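Side-chain contact in type II restriction enzyme BsoBI (PDB 1DC1), which recognises the double-stranded DNA sequence 5'-CYCGRG-3' as a homodimer and cleaves it after the first C: residues H10-S13 and V14-K18. Sequence-based numbering, arbitrary orientation. Where two conformers were deposited one is given.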
# COMPACT_ATOMS: atom_id res chain seq x y z
N HIS D 10 1.07 30.10 6.53
CA HIS D 10 0.85 29.70 5.14
C HIS D 10 -0.50 29.04 4.88
O HIS D 10 -0.80 28.73 3.73
CB HIS D 10 1.97 28.78 4.64
CG HIS D 10 2.12 27.53 5.47
ND1 HIS D 10 2.93 27.48 6.60
CD2 HIS D 10 1.59 26.29 5.33
CE1 HIS D 10 2.88 26.26 7.11
NE2 HIS D 10 2.08 25.52 6.36
N LEU D 11 -1.30 28.81 5.92
CA LEU D 11 -2.65 28.21 5.80
C LEU D 11 -3.71 29.14 6.31
O LEU D 11 -3.72 29.45 7.49
CB LEU D 11 -2.81 26.94 6.62
CG LEU D 11 -1.86 25.86 6.17
CD1 LEU D 11 -1.92 24.70 7.15
CD2 LEU D 11 -2.21 25.46 4.75
N LYS D 12 -4.63 29.54 5.46
CA LYS D 12 -5.70 30.40 5.91
C LYS D 12 -7.04 29.66 5.93
O LYS D 12 -7.97 30.05 6.63
CB LYS D 12 -5.79 31.63 5.01
CG LYS D 12 -4.43 32.11 4.49
CD LYS D 12 -3.43 32.42 5.62
CE LYS D 12 -1.98 32.46 5.07
NZ LYS D 12 -1.09 33.40 5.81
N SER D 13 -7.14 28.57 5.18
CA SER D 13 -8.38 27.81 5.15
C SER D 13 -8.05 26.33 4.93
O SER D 13 -6.94 25.99 4.49
CB SER D 13 -9.31 28.31 4.02
OG SER D 13 -8.74 28.14 2.72
N VAL D 14 -9.02 25.47 5.25
CA VAL D 14 -8.86 24.02 5.12
C VAL D 14 -8.41 23.65 3.75
O VAL D 14 -7.53 22.80 3.59
CB VAL D 14 -10.17 23.24 5.32
CG1 VAL D 14 -10.06 21.81 4.79
CG2 VAL D 14 -10.51 23.20 6.79
N ASP D 15 -8.99 24.27 2.74
CA ASP D 15 -8.60 23.83 1.42
C ASP D 15 -7.27 24.42 0.90
O ASP D 15 -6.81 24.08 -0.19
CB ASP D 15 -9.80 23.90 0.41
CG ASP D 15 -10.60 22.52 0.30
OD1 ASP D 15 -10.53 21.65 1.21
OD2 ASP D 15 -11.28 22.31 -0.74
N ASP D 16 -6.60 25.23 1.72
CA ASP D 16 -5.28 25.69 1.36
C ASP D 16 -4.39 24.41 1.38
O ASP D 16 -3.39 24.31 0.69
CB ASP D 16 -4.79 26.71 2.38
CG ASP D 16 -5.29 28.13 2.09
OD1 ASP D 16 -5.96 28.33 1.06
OD2 ASP D 16 -5.01 29.06 2.86
N LEU D 17 -4.79 23.42 2.17
CA LEU D 17 -4.03 22.17 2.27
C LEU D 17 -4.23 21.19 1.09
O LEU D 17 -3.41 20.33 0.85
CB LEU D 17 -4.47 21.47 3.52
CG LEU D 17 -3.65 21.51 4.81
CD1 LEU D 17 -2.16 21.97 4.63
CD2 LEU D 17 -4.49 22.35 5.74
N LYS D 18 -5.34 21.32 0.38
CA LYS D 18 -5.68 20.43 -0.72
C LYS D 18 -4.74 20.48 -1.94
O LYS D 18 -4.39 21.55 -2.43
CB LYS D 18 -7.11 20.79 -1.15
CG LYS D 18 -8.16 19.77 -0.97
CD LYS D 18 -8.39 19.08 -2.30
CE LYS D 18 -9.85 18.84 -2.54
NZ LYS D 18 -9.98 17.62 -3.37
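Asp16 turns its carboxylate back to the amides of Lys12 and Ser13. Its OD2 accepts the backbone N of Lys12 at 2.7 Å, a nearly straight bond that arrives on the anti side, 20° out of the carboxylate plane. OD2 of Asp16 also takes a weak, more bent bond from the N of Ser13 at 3.2 Å. OD1 of Asp16 is met by the Ser13 hydroxyl, OG, also weakly at 3.2 Å. CG of Asp16 lies anti to its own carbonyl carbon and beside its backbone N (chi1 -84°), the side that faces Lys12 and Ser13. The backbone closes a type I beta turn over Ser13 to Asp16: the N of Asp16 reaches the O of Ser13 at 2.9 Å, from above the carbonyl plane. With an alanine here, the carboxylate is gone, and the amides of Lys12 and Ser13 and the Ser13 hydroxyl would probably lose their common acceptor group. The Lys12 ammonium stays 6.6 Å from Asp16 (NZ to OD2) and bonds instead to the carbonyl of Glu8. On the apolar side, Leu11 and Leu17 cross at about a right angle, with Leu11 CD2 tight against Leu17 CD1 at 3.5 Å. In this PDDEXK-clan nuclease the loop before helix 21-53 packs against its neighbours: Leu11 rests on Leu296 of helix 286-298, and Leu17 lies against Ser304 of strand 303-306, an edge strand of the large mixed sheet within this chain, and Gln312 of helix 310-321.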